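Local coordinates for protein GH127 beta-L-arabinofuranoside (Geobacillus stearothermophilus, PDB 4QK0) that probably hydrolyses beta-L-arabinofuranosidic linkages to release L-arabinose as a GH127 glycoside hydrolase, at residues Y249-I254 / Q261-A266; Q303-G308 / L325-A330; D189-I194 / A269-T274; T329-T334 / F379-P384. All coordinates share one frame; numbering follows the deposited sequence.

Interaction 1: Y249-I254 / Q261-A266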
loop_
_atom_site.group_PDB
_atom_site.type_symbol
_atom_site.label_atom_id
_atom_site.label_comp_id
_atom_site.label_asym_id
_atom_site.label_seq_id
_atom_site.Cartn_x
_atom_site.Cartn_y
_atom_site.Cartn_z
ATOM N N TYR A 249 -1.109 -19.814 2.146
ATOM C CA TYR A 249 -0.088 -19.222 3.026
ATOM C C TYR A 249 1.035 -20.209 3.333
ATOM O O TYR A 249 2.220 -19.853 3.290
ATOM C CB TYR A 249 -0.724 -18.826 4.331
ATOM C CG TYR A 249 0.219 -18.238 5.361
ATOM C CD1 TYR A 249 0.656 -16.929 5.261
ATOM C CD2 TYR A 249 0.587 -18.966 6.492
ATOM C CE1 TYR A 249 1.487 -16.360 6.213
ATOM C CE2 TYR A 249 1.398 -18.401 7.501
ATOM C CZ TYR A 249 1.845 -17.107 7.346
ATOM O OH TYR A 249 2.642 -16.535 8.256
ATOM N N HIS A 250 0.634 -21.448 3.611
ATOM C CA HIS A 250 1.582 -22.552 3.932
ATOM C C HIS A 250 1.962 -23.427 2.704
ATOM O O HIS A 250 2.619 -24.444 2.864
ATOM C CB HIS A 250 0.960 -23.518 4.928
ATOM C CG HIS A 250 0.271 -22.867 6.064
ATOM N ND1 HIS A 250 -1.067 -22.521 6.023
ATOM C CD2 HIS A 250 0.711 -22.523 7.295
ATOM C CE1 HIS A 250 -1.413 -21.961 7.172
ATOM N NE2 HIS A 250 -0.371 -22.000 7.976
ATOM N N GLN A 251 1.540 -23.025 1.507
ATOM C CA GLN A 251 1.734 -23.813 0.290
ATOM C C GLN A 251 1.245 -25.269 0.477
ATOM O O GLN A 251 1.865 -26.202 -0.012
ATOM C CB GLN A 251 3.202 -23.785 -0.176
ATOM C CG GLN A 251 3.735 -22.372 -0.436
ATOM C CD GLN A 251 4.245 -21.653 0.817
ATOM O OE1 GLN A 251 4.625 -22.295 1.804
ATOM N NE2 GLN A 251 4.256 -20.327 0.776
ATOM N N ALA A 252 0.122 -25.395 1.163
ATOM C CA ALA A 252 -0.528 -26.631 1.433
ATOM C C ALA A 252 -1.913 -26.661 0.805
ATOM O O ALA A 252 -2.782 -27.394 1.269
ATOM C CB ALA A 252 -0.630 -26.843 2.924
ATOM N N HIS A 253 -2.119 -25.896 -0.272
ATOM C CA HIS A 253 -3.423 -25.782 -0.956
ATOM C C HIS A 253 -3.633 -26.929 -1.959
ATOM O O HIS A 253 -4.751 -27.406 -2.150
ATOM C CB HIS A 253 -3.575 -24.425 -1.655
ATOM C CG HIS A 253 -2.429 -24.072 -2.543
ATOM N ND1 HIS A 253 -1.130 -24.018 -2.089
ATOM C CD2 HIS A 253 -2.387 -23.671 -3.840
ATOM C CE1 HIS A 253 -0.329 -23.663 -3.082
ATOM N NE2 HIS A 253 -1.069 -23.453 -4.158
ATOM N N ILE A 254 -2.550 -27.381 -2.562
ATOM C CA ILE A 254 -2.547 -28.478 -3.521
ATOM C C ILE A 254 -1.180 -29.155 -3.465
ATOM O O ILE A 254 -0.236 -28.585 -2.970
ATOM C CB ILE A 254 -2.759 -27.978 -4.980
ATOM C CG1 ILE A 254 -1.616 -27.033 -5.403
ATOM C CG2 ILE A 254 -4.107 -27.314 -5.137
ATOM C CD1 ILE A 254 -1.872 -26.282 -6.711
ATOM N N GLN A 261 2.928 -21.740 -9.584
ATOM C CA GLN A 261 3.307 -20.397 -9.129
ATOM C C GLN A 261 3.695 -20.406 -7.692
ATOM O O GLN A 261 3.105 -21.110 -6.873
ATOM C CB GLN A 261 2.154 -19.378 -9.243
ATOM C CG GLN A 261 1.795 -18.992 -10.662
ATOM C CD GLN A 261 0.892 -20.030 -11.278
ATOM O OE1 GLN A 261 0.061 -20.605 -10.590
ATOM N NE2 GLN A 261 1.038 -20.262 -12.569
ATOM N N ALA A 262 4.647 -19.553 -7.380
ATOM C CA ALA A 262 4.969 -19.242 -5.999
ATOM C C ALA A 262 3.838 -18.429 -5.412
ATOM O O ALA A 262 3.376 -17.469 -6.011
ATOM C CB ALA A 262 6.254 -18.460 -5.926
ATOM N N VAL A 263 3.352 -18.888 -4.270
ATOM C CA VAL A 263 2.293 -18.237 -3.509
ATOM C C VAL A 263 2.635 -18.310 -2.031
ATOM O O VAL A 263 3.452 -19.141 -1.604
ATOM C CB VAL A 263 0.925 -18.899 -3.725
ATOM C CG1 VAL A 263 0.549 -18.887 -5.204
ATOM C CG2 VAL A 263 0.912 -20.326 -3.225
ATOM N N GLY A 264 1.960 -17.490 -1.249
ATOM C CA GLY A 264 2.007 -17.551 0.180
ATOM C C GLY A 264 3.254 -16.958 0.769
ATOM O O GLY A 264 3.956 -16.197 0.144
ATOM N N HIS A 265 3.496 -17.332 2.017
ATOM C CA HIS A 265 4.632 -16.831 2.791
ATOM C C HIS A 265 5.934 -17.233 2.114
ATOM O O HIS A 265 6.131 -18.421 1.812
ATOM C CB HIS A 265 4.534 -17.456 4.197
ATOM C CG HIS A 265 5.477 -16.873 5.176
ATOM N ND1 HIS A 265 6.790 -17.273 5.269
ATOM C CD2 HIS A 265 5.311 -15.898 6.103
ATOM C CE1 HIS A 265 7.398 -16.550 6.193
ATOM N NE2 HIS A 265 6.523 -15.704 6.706
ATOM N N ALA A 266 6.835 -16.269 1.910
ATOM C CA ALA A 266 7.965 -16.470 1.078
ATOM C C ALA A 266 9.025 -17.382 1.664
ATOM O O ALA A 266 9.582 -18.175 0.921
ATOM C CB ALA A 266 8.597 -15.173 0.670
HETATM O O HOH W 1 0.837 -22.619 -6.557
#

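Interaction 2: Q303-G308 / L325-A330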
loop_
_atom_site.group_PDB
_atom_site.type_symbol
_atom_site.label_atom_id
_atom_site.label_comp_id
_atom_site.label_asym_id
_atom_site.label_seq_id
_atom_site.Cartn_x
_atom_site.Cartn_y
_atom_site.Cartn_z
ATOM N N GLN A 303 8.707 -12.999 -9.954
ATOM C CA GLN A 303 8.373 -12.543 -8.590
ATOM C C GLN A 303 9.581 -12.275 -7.717
ATOM O O GLN A 303 9.550 -12.500 -6.527
ATOM C CB GLN A 303 7.431 -13.484 -7.896
ATOM C CG GLN A 303 6.103 -13.651 -8.635
ATOM C CD GLN A 303 5.080 -14.338 -7.749
ATOM O OE1 GLN A 303 4.586 -13.768 -6.779
ATOM N NE2 GLN A 303 4.829 -15.627 -8.019
HETATM N N MSE A 304 10.627 -11.740 -8.310
HETATM C CA MSE A 304 11.831 -11.444 -7.610
HETATM C C MSE A 304 12.269 -10.033 -7.882
HETATM O O MSE A 304 12.259 -9.602 -9.015
HETATM C CB MSE A 304 12.956 -12.382 -8.084
HETATM C CG MSE A 304 14.215 -12.180 -7.313
HETATM SE SE MSE A 304 15.753 -13.272 -7.976
HETATM C CE MSE A 304 16.070 -12.417 -9.654
ATOM N N TYR A 305 12.727 -9.332 -6.828
ATOM C CA TYR A 305 13.252 -7.965 -6.957
ATOM C C TYR A 305 14.668 -7.980 -7.482
ATOM O O TYR A 305 15.401 -8.942 -7.312
ATOM C CB TYR A 305 13.194 -7.273 -5.580
ATOM C CG TYR A 305 11.754 -6.910 -5.113
ATOM C CD1 TYR A 305 11.150 -5.744 -5.541
ATOM C CD2 TYR A 305 11.062 -7.716 -4.261
ATOM C CE1 TYR A 305 9.871 -5.402 -5.136
ATOM C CE2 TYR A 305 9.781 -7.389 -3.863
ATOM C CZ TYR A 305 9.193 -6.191 -4.294
ATOM O OH TYR A 305 7.873 -5.887 -3.911
ATOM N N ILE A 306 15.118 -6.862 -7.999
ATOM C CA ILE A 306 16.415 -6.813 -8.580
ATOM C C ILE A 306 17.526 -7.068 -7.526
ATOM O O ILE A 306 18.611 -7.456 -7.880
ATOM C CB ILE A 306 16.642 -5.504 -9.341
ATOM C CG1 ILE A 306 17.894 -5.579 -10.203
ATOM C CG2 ILE A 306 16.695 -4.332 -8.372
ATOM C CD1 ILE A 306 18.146 -4.369 -11.078
ATOM N N THR A 307 17.212 -6.857 -6.268
ATOM C CA THR A 307 18.097 -7.091 -5.165
ATOM C C THR A 307 18.179 -8.572 -4.721
ATOM O O THR A 307 18.929 -8.899 -3.795
ATOM C CB THR A 307 17.595 -6.307 -3.939
ATOM O OG1 THR A 307 16.225 -6.633 -3.701
ATOM C CG2 THR A 307 17.725 -4.829 -4.183
ATOM N N GLY A 308 17.402 -9.449 -5.342
ATOM C CA GLY A 308 17.268 -10.802 -4.848
ATOM C C GLY A 308 16.222 -10.913 -3.753
ATOM O O GLY A 308 15.974 -11.967 -3.237
ATOM N N LEU A 325 5.703 -6.072 -8.247
ATOM C CA LEU A 325 6.950 -5.847 -7.512
ATOM C C LEU A 325 7.140 -4.386 -7.119
ATOM O O LEU A 325 8.064 -3.706 -7.590
ATOM C CB LEU A 325 8.105 -6.274 -8.412
ATOM C CG LEU A 325 8.133 -7.784 -8.644
ATOM C CD1 LEU A 325 9.062 -8.091 -9.789
ATOM C CD2 LEU A 325 8.559 -8.556 -7.397
ATOM N N PRO A 326 6.248 -3.892 -6.266
ATOM C CA PRO A 326 6.254 -2.487 -5.845
ATOM C C PRO A 326 7.455 -2.253 -4.955
ATOM O O PRO A 326 7.798 -3.103 -4.147
ATOM C CB PRO A 326 4.959 -2.331 -5.082
ATOM C CG PRO A 326 4.706 -3.720 -4.526
ATOM C CD PRO A 326 5.144 -4.629 -5.666
ATOM N N ASN A 327 8.080 -1.094 -5.110
ATOM C CA ASN A 327 9.325 -0.803 -4.426
ATOM C C ASN A 327 9.170 -0.248 -2.999
ATOM O O ASN A 327 10.044 -0.462 -2.136
ATOM C CB ASN A 327 10.141 0.136 -5.297
ATOM C CG ASN A 327 10.577 -0.536 -6.602
ATOM O OD1 ASN A 327 11.145 -1.616 -6.567
ATOM N ND2 ASN A 327 10.304 0.085 -7.759
ATOM N N ASP A 328 8.077 0.451 -2.775
ATOM C CA ASP A 328 7.869 1.233 -1.553
ATOM C C ASP A 328 7.127 0.404 -0.558
ATOM O O ASP A 328 7.324 0.574 0.655
ATOM C CB ASP A 328 7.138 2.572 -1.841
ATOM C CG ASP A 328 5.827 2.390 -2.631
ATOM O OD1 ASP A 328 5.566 1.314 -3.204
ATOM O OD2 ASP A 328 5.053 3.373 -2.714
ATOM N N THR A 329 6.321 -0.545 -1.024
ATOM C CA THR A 329 5.598 -1.439 -0.166
ATOM C C THR A 329 6.150 -2.907 -0.144
ATOM O O THR A 329 5.547 -3.791 0.482
ATOM C CB THR A 329 4.148 -1.505 -0.594
ATOM O OG1 THR A 329 4.080 -1.805 -1.996
ATOM C CG2 THR A 329 3.475 -0.194 -0.327
ATOM N N ALA A 330 7.297 -3.130 -0.762
ATOM C CA ALA A 330 7.985 -4.428 -0.762
ATOM C C ALA A 330 8.089 -4.990 0.613
ATOM O O ALA A 330 8.212 -4.232 1.586
ATOM C CB ALA A 330 9.358 -4.249 -1.310
#

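Interaction 3: D189-I194 / A269-T274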
loop_
_atom_site.group_PDB
_atom_site.type_symbol
_atom_site.label_atom_id
_atom_site.label_comp_id
_atom_site.label_asym_id
_atom_site.label_seq_id
_atom_site.Cartn_x
_atom_site.Cartn_y
_atom_site.Cartn_z
ATOM N N ASP A 189 4.300 -29.783 8.936
ATOM C CA ASP A 189 4.349 -28.509 9.688
ATOM C C ASP A 189 3.865 -27.373 8.797
ATOM O O ASP A 189 4.069 -27.365 7.571
ATOM C CB ASP A 189 5.761 -28.209 10.207
ATOM C CG ASP A 189 5.793 -27.158 11.373
ATOM O OD1 ASP A 189 5.358 -26.001 11.186
ATOM O OD2 ASP A 189 6.320 -27.494 12.442
ATOM N N GLY A 190 3.165 -26.439 9.438
ATOM C CA GLY A 190 2.716 -25.201 8.808
ATOM C C GLY A 190 3.864 -24.371 8.343
ATOM O O GLY A 190 3.737 -23.572 7.415
ATOM N N HIS A 191 5.028 -24.613 8.925
ATOM C CA HIS A 191 6.224 -23.984 8.435
ATOM C C HIS A 191 7.260 -25.019 8.046
ATOM O O HIS A 191 7.928 -25.600 8.902
ATOM C CB HIS A 191 6.809 -23.035 9.480
ATOM C CG HIS A 191 7.748 -22.027 8.917
ATOM N ND1 HIS A 191 8.720 -22.342 7.994
ATOM C CD2 HIS A 191 7.873 -20.689 9.154
ATOM C CE1 HIS A 191 9.407 -21.249 7.684
ATOM N NE2 HIS A 191 8.894 -20.232 8.361
ATOM N N GLN A 192 7.464 -25.138 6.730
ATOM C CA GLN A 192 8.409 -26.021 6.184
ATOM C C GLN A 192 9.794 -25.697 6.679
ATOM O O GLN A 192 10.120 -24.539 6.969
ATOM C CB GLN A 192 8.353 -26.002 4.658
ATOM C CG GLN A 192 6.982 -26.239 4.083
ATOM C CD GLN A 192 6.170 -24.956 3.863
ATOM O OE1 GLN A 192 6.080 -24.116 4.746
ATOM N NE2 GLN A 192 5.592 -24.800 2.662
ATOM N N GLU A 193 10.598 -26.750 6.808
ATOM C CA GLU A 193 11.964 -26.700 7.317
ATOM C C GLU A 193 12.446 -28.135 7.623
ATOM O O GLU A 193 13.588 -28.452 7.354
ATOM C CB GLU A 193 12.123 -25.813 8.586
ATOM C CG GLU A 193 13.306 -26.119 9.486
ATOM C CD GLU A 193 14.649 -25.776 8.873
ATOM O OE1 GLU A 193 14.710 -25.077 7.844
ATOM O OE2 GLU A 193 15.680 -26.191 9.446
ATOM N N ILE A 194 11.606 -28.940 8.227
ATOM C CA ILE A 194 12.000 -30.316 8.612
ATOM C C ILE A 194 12.427 -31.112 7.376
ATOM O O ILE A 194 13.382 -31.902 7.435
ATOM C CB ILE A 194 10.873 -31.041 9.375
ATOM C CG1 ILE A 194 11.360 -32.364 9.991
ATOM C CG2 ILE A 194 9.688 -31.343 8.490
ATOM C CD1 ILE A 194 12.436 -32.208 11.010
ATOM N N ALA A 269 7.810 -20.917 1.530
ATOM C CA ALA A 269 7.843 -21.442 0.182
ATOM C C ALA A 269 9.253 -21.867 -0.202
ATOM O O ALA A 269 9.438 -22.920 -0.832
ATOM C CB ALA A 269 7.314 -20.411 -0.816
ATOM N N LEU A 270 10.217 -21.002 0.063
ATOM C CA LEU A 270 11.542 -21.253 -0.422
ATOM C C LEU A 270 12.216 -22.409 0.357
ATOM O O LEU A 270 12.993 -23.130 -0.226
ATOM C CB LEU A 270 12.384 -20.008 -0.344
ATOM C CG LEU A 270 11.951 -18.840 -1.245
ATOM C CD1 LEU A 270 12.824 -17.662 -0.962
ATOM C CD2 LEU A 270 12.020 -19.122 -2.697
ATOM N N TYR A 271 11.895 -22.571 1.635
ATOM C CA TYR A 271 12.349 -23.735 2.365
ATOM C C TYR A 271 11.757 -25.026 1.768
ATOM O O TYR A 271 12.424 -26.050 1.681
ATOM C CB TYR A 271 11.976 -23.650 3.842
ATOM C CG TYR A 271 12.822 -22.779 4.710
ATOM C CD1 TYR A 271 13.847 -21.994 4.202
ATOM C CD2 TYR A 271 12.606 -22.747 6.099
ATOM C CE1 TYR A 271 14.633 -21.171 5.035
ATOM C CE2 TYR A 271 13.370 -21.906 6.921
ATOM C CZ TYR A 271 14.373 -21.120 6.387
ATOM O OH TYR A 271 15.149 -20.301 7.200
HETATM N N MSE A 272 10.509 -24.959 1.351
HETATM C CA MSE A 272 9.860 -26.089 0.731
HETATM C C MSE A 272 10.523 -26.387 -0.582
HETATM O O MSE A 272 10.857 -27.541 -0.860
HETATM C CB MSE A 272 8.381 -25.893 0.502
HETATM C CG MSE A 272 7.671 -27.176 0.030
HETATM SE SE MSE A 272 5.767 -26.845 -0.261
HETATM C CE MSE A 272 6.059 -25.686 -1.810
ATOM N N TYR A 273 10.775 -25.372 -1.381
ATOM C CA TYR A 273 11.402 -25.607 -2.658
ATOM C C TYR A 273 12.768 -26.169 -2.485
ATOM O O TYR A 273 13.263 -26.928 -3.338
ATOM C CB TYR A 273 11.474 -24.352 -3.521
ATOM C CG TYR A 273 10.132 -23.604 -3.713
ATOM C CD1 TYR A 273 8.914 -24.243 -3.643
ATOM C CD2 TYR A 273 10.135 -22.236 -3.963
ATOM C CE1 TYR A 273 7.726 -23.553 -3.836
ATOM C CE2 TYR A 273 8.945 -21.543 -4.161
ATOM C CZ TYR A 273 7.750 -22.199 -4.081
ATOM O OH TYR A 273 6.604 -21.473 -4.276
ATOM N N THR A 274 13.455 -25.719 -1.458
ATOM C CA THR A 274 14.817 -26.152 -1.253
ATOM C C THR A 274 14.802 -27.714 -0.984
ATOM O O THR A 274 15.582 -28.439 -1.552
ATOM C CB THR A 274 15.416 -25.416 -0.080
ATOM O OG1 THR A 274 15.600 -24.025 -0.397
ATOM C CG2 THR A 274 16.767 -26.016 0.343
#

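Interaction 4: T329-T334 / F379-P384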
loop_
_atom_site.group_PDB
_atom_site.type_symbol
_atom_site.label_atom_id
_atom_site.label_comp_id
_atom_site.label_asym_id
_atom_site.label_seq_id
_atom_site.Cartn_x
_atom_site.Cartn_y
_atom_site.Cartn_z
ATOM N N THR A 329 6.321 -0.545 -1.024
ATOM C CA THR A 329 5.598 -1.439 -0.166
ATOM C C THR A 329 6.150 -2.907 -0.144
ATOM O O THR A 329 5.547 -3.791 0.482
ATOM C CB THR A 329 4.148 -1.505 -0.594
ATOM O OG1 THR A 329 4.080 -1.805 -1.996
ATOM C CG2 THR A 329 3.475 -0.194 -0.327
ATOM N N ALA A 330 7.297 -3.130 -0.762
ATOM C CA ALA A 330 7.985 -4.428 -0.762
ATOM C C ALA A 330 8.089 -4.990 0.613
ATOM O O ALA A 330 8.212 -4.232 1.586
ATOM C CB ALA A 330 9.358 -4.249 -1.310
ATOM N N TYR A 331 8.111 -6.315 0.735
ATOM C CA TYR A 331 8.473 -6.903 2.016
ATOM C C TYR A 331 9.923 -7.380 1.958
ATOM O O TYR A 331 10.771 -6.905 2.727
ATOM C CB TYR A 331 7.512 -7.978 2.390
ATOM C CG TYR A 331 7.466 -8.192 3.874
ATOM C CD1 TYR A 331 6.787 -7.320 4.720
ATOM C CD2 TYR A 331 8.080 -9.283 4.443
ATOM C CE1 TYR A 331 6.748 -7.535 6.101
ATOM C CE2 TYR A 331 8.035 -9.512 5.797
ATOM C CZ TYR A 331 7.386 -8.635 6.628
ATOM O OH TYR A 331 7.321 -8.919 7.987
ATOM N N ALA A 332 10.242 -8.299 1.052
ATOM C CA ALA A 332 11.660 -8.680 0.788
ATOM C C ALA A 332 12.443 -8.943 2.085
ATOM O O ALA A 332 13.486 -8.368 2.341
ATOM C CB ALA A 332 12.339 -7.649 -0.040
ATOM N N GLU A 333 11.849 -9.768 2.913
ATOM C CA GLU A 333 12.389 -10.147 4.222
ATOM C C GLU A 333 13.799 -10.725 4.074
ATOM O O GLU A 333 14.098 -11.466 3.119
ATOM C CB GLU A 333 11.473 -11.192 4.801
ATOM C CG GLU A 333 11.704 -11.600 6.204
ATOM C CD GLU A 333 10.714 -12.678 6.686
ATOM O OE1 GLU A 333 11.063 -13.240 7.713
ATOM O OE2 GLU A 333 9.614 -12.951 6.132
ATOM N N THR A 334 14.666 -10.325 4.984
ATOM C CA THR A 334 16.026 -10.794 5.024
ATOM C C THR A 334 16.063 -12.330 4.955
ATOM O O THR A 334 16.770 -12.871 4.129
ATOM C CB THR A 334 16.745 -10.268 6.307
ATOM O OG1 THR A 334 16.705 -8.830 6.334
ATOM C CG2 THR A 334 18.187 -10.695 6.306
ATOM N N PHE A 379 19.830 -4.424 12.418
ATOM C CA PHE A 379 19.266 -5.217 11.338
ATOM C C PHE A 379 17.948 -4.667 10.789
ATOM O O PHE A 379 17.207 -3.948 11.481
ATOM C CB PHE A 379 19.040 -6.624 11.826
ATOM C CG PHE A 379 20.263 -7.264 12.400
ATOM C CD1 PHE A 379 20.595 -7.084 13.776
ATOM C CD2 PHE A 379 21.134 -7.978 11.610
ATOM C CE1 PHE A 379 21.744 -7.653 14.331
ATOM C CE2 PHE A 379 22.269 -8.569 12.184
ATOM C CZ PHE A 379 22.564 -8.414 13.529
ATOM N N PHE A 380 17.687 -5.020 9.525
ATOM C CA PHE A 380 16.372 -4.924 8.934
ATOM C C PHE A 380 15.715 -6.303 8.872
ATOM O O PHE A 380 16.363 -7.326 8.584
ATOM C CB PHE A 380 16.465 -4.453 7.481
ATOM C CG PHE A 380 16.592 -2.999 7.289
ATOM C CD1 PHE A 380 15.884 -2.117 8.043
ATOM C CD2 PHE A 380 17.448 -2.523 6.352
ATOM C CE1 PHE A 380 16.052 -0.759 7.848
ATOM C CE2 PHE A 380 17.616 -1.166 6.136
ATOM C CZ PHE A 380 16.904 -0.280 6.886
ATOM N N TYR A 381 14.416 -6.321 9.122
ATOM C CA TYR A 381 13.577 -7.456 8.814
ATOM C C TYR A 381 13.174 -7.299 7.337
ATOM O O TYR A 381 13.403 -8.171 6.541
ATOM C CB TYR A 381 12.417 -7.446 9.773
ATOM C CG TYR A 381 11.752 -8.769 9.999
ATOM C CD1 TYR A 381 10.741 -9.187 9.152
ATOM C CD2 TYR A 381 12.085 -9.574 11.082
ATOM C CE1 TYR A 381 10.085 -10.392 9.331
ATOM C CE2 TYR A 381 11.419 -10.782 11.284
ATOM C CZ TYR A 381 10.421 -11.192 10.390
ATOM O OH TYR A 381 9.719 -12.382 10.505
ATOM N N VAL A 382 12.718 -6.109 6.970
ATOM C CA VAL A 382 12.208 -5.765 5.636
ATOM C C VAL A 382 13.206 -4.986 4.850
ATOM O O VAL A 382 13.843 -4.088 5.394
ATOM C CB VAL A 382 10.962 -4.892 5.829
ATOM C CG1 VAL A 382 10.595 -4.134 4.597
ATOM C CG2 VAL A 382 9.825 -5.749 6.352
ATOM N N ASN A 383 13.377 -5.324 3.568
ATOM C CA ASN A 383 14.377 -4.674 2.747
ATOM C C ASN A 383 13.750 -3.958 1.554
ATOM O O ASN A 383 13.634 -4.524 0.447
ATOM C CB ASN A 383 15.415 -5.646 2.208
ATOM C CG ASN A 383 16.198 -6.278 3.309
ATOM O OD1 ASN A 383 15.754 -7.274 3.868
ATOM N ND2 ASN A 383 17.288 -5.640 3.715
ATOM N N PRO A 384 13.404 -2.690 1.736
ATOM C CA PRO A 384 12.655 -1.986 0.705
ATOM C C PRO A 384 13.566 -1.542 -0.404
ATOM O O PRO A 384 14.770 -1.496 -0.231
ATOM C CB PRO A 384 12.089 -0.806 1.471
ATOM C CG PRO A 384 13.147 -0.510 2.484
ATOM C CD PRO A 384 13.680 -1.842 2.904
#

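Interaction 1: Y249-I254 / Q261-A266
Tyr249, Gln251 and His253 line up against Val263, Gly264 and His265, where a loop folds back on the short strand 264-265 that leads straight into helix 266-283 of the catalytic domain, an (alpha/alpha)6 barrel in this family. Backbone pairing is sparse: the N-H of His265 binds a lone pair of Tyr249 O at 3.1 Å, and close by the CA atoms of Tyr249 and Gly264 approach to 3.9 Å, on a Gly264 backbone of positive phi.

The main polar grip comes from a side-chain amide. Gln251, its chain bent at chi2 (84°), turns NE2 toward the 263-265 backbone and spends both hydrogens there. One bond, to Val263 O at 2.8 Å, is almost straight (174°) and lies in both the amide and the carbonyl plane. The other, to His265 O at 2.9 Å, is more bent and tilted from both planes. One amide nitrogen thus bridges two buried backbone carbonyls two residues apart.

Aromatic contacts follow. Tyr249 and His265 run side by side, and His265 CB sits over the Tyr249 face, 4.1 Å from the ring centroid, while the imidazole presents its edge to that face in an offset edge-to-face pair with planes 72° apart. The same imidazole caps a backbone N in the first turn of helix 266-283 through ND1 and binds Glu317 through NE2, which fixes its rotation.

At the far end His253 and Val263 meet tip to tip, His253 CE1 3.6 Å from Val263 CG2, and a water that donates to Gln261 O at 2.7 Å lies near the plane of the His253 ring beside NE2.

Interaction 2: Q303-G308 / L325-A330
Tyr305 and Leu325 mark the closest approach of two irregular backbones, with CA atoms 6.7 Å apart, and Tyr305 opens a type I beta turn closed by the N-H of Gly308 on its carbonyl oxygen. From there the two side chains run antiparallel alongside one another. Leu325 lays CD2 squarely over the middle of the Tyr305 ring, 3.9 Å from the centroid and only 8° off the ring normal, a CH-pi contact. Its CB meets the rim, at 3.8 Å from Tyr305 CE1, and its CD1 rests 3.6 Å from Met304 O.

The far end of the phenol is polar. Tyr305 OH donates to Pro326 O at 2.8 Å, with the donor tilted 22° from the carbonyl plane, which gives the buried hydroxyl a backbone acceptor. Ala330 CB approaches obliquely and touches the same end, 3.6 Å from Tyr305 CZ. The ring therefore touches the opposite loop at three points: a methyl over its face, a carbonyl at its edge and a second methyl by its hydroxyl.

Beyond the two loops, selenomethionine Met304 packs on helix 354-365, and Tyr613 of the second subunit binds Met304 O and covers Leu325. Asn327 reaches Asn546. In the GH127 catalytic domain, the loop after helix 286-302 here meets the one leading to helix 334-350, bordered by strands 386-387 and 641-647 and by the second subunit.

Interaction 3: D189-I194 / A269-T274
Gln192 crosses Met272, a selenomethionine, at a slant, and the course of its side chain shows how a loop is moulded to a helix by van der Waals contact. CB lies 4.1 Å from Met272 N. CG, set anti to the carbonyl carbon (chi1 -53°), moves on to Met272 CB at 3.9 Å, and CD stays beside that same methylene. The bend at chi2 then swings the amide across the chain of Met272, and NE2 ends 3.6 Å from SE. NE2 donates to Gln251 OE1 of another loop; its approach to SE is a packing contact. A polar tie lies one turn earlier on the same helix, where Arg268 bonds Gly190 O.

Helix 266-283, which carries Met272, belongs to the catalytic domain, whose fold in this family is an (alpha/alpha)6 barrel; the loop 189-194 runs from helix 162-177 to helix 194-205, with Glu193 at the N-cap position of the latter. Asp189 starts the loop with an Asx turn, its OD1 accepting from the N-H of His191 at 2.7 Å.

Tyr271 meets the backbone of Gln192 and the side chains on either side of it in sequence, His191 and Glu193. Gln192 O lies at the ring edge, in the ring plane, 3.2 Å from Tyr271 CD2, and is the acceptor of His191 ND1 at 2.8 Å. Glu193 OE1 comes in obliquely, 3.6 Å from Tyr271 CE2, with carboxylate and ring planes 59° apart. The His191 imidazole takes a third approach, bringing Tyr271 CD2 near its own plane at 3.9 Å from His191 CE1.

Interaction 4: T329-T334 / F379-P384
The start of helix 334-350 is anchored where Glu333, at its N-cap position, and Thr334 lie against Phe380 and Tyr381 of the loop that leads to strand 386-387. Thr334 uses two donors: its backbone N-H binds Tyr381 O at 2.9 Å, nearly along the C=O axis, and OG1, anti to the carbonyl carbon (chi1 -58°), donates to Phe380 O at 2.7 Å from above that carbonyl's plane. A first-turn N-H, which has no carbonyl of its own helix to bind, is thus satisfied by a distant loop. Tyr381 O also meets the CA-H of Glu333.

On the other side of the joint, Asn383 N donates to Tyr331 O at 3.2 Å and, weakly, to Ala332 O, whose residue adopts a left-handed backbone.

Within the (alpha/alpha)6 barrel this is loop-to-loop joinery at a helix entrance. Helix 334-350 carries Cys335, which forms a disulfide with Cys412 in another structure of this protein but not here, and Tyr381 touches Cys413 at the start of helix 413-422.

Side chains fill in the rest. Val382 CG2 lies over the Tyr331 face, 3.8 Å from its centroid and offset toward the rim, the two side chains crossing at about a right angle. Tyr331 OH, hydrogen-bonded to Glu317, reaches Tyr381 CE1 at 3.4 Å. Glu333 runs alongside Tyr381, and its chain, fully extended beyond CG, carries OE1 to 3.2 Å from Tyr381 OH, with carboxylate and ring planes 18° apart.

Overall arrangement
From the N terminus, the chain enters interaction 3 at 189-194 and closes it at 269-274, a loop of 74 residues that ties the entrance of helix 194-205 to helix 266-283. Interaction 1 is nested inside, folding 249-254 onto the strand just before that helix, and Gln251 bonded to Gln192 couples the two. After helix 286-302, interaction 2 closes a loop of 16 residues; Gln303 reaches back to Ala262 of interaction 1. Interaction 4 begins where interaction 2 ends, the two sharing Thr329 and Ala330 with centres about 9 Å apart, and spans 44 residues, including helices 334-350 and 354-365, to 379-384.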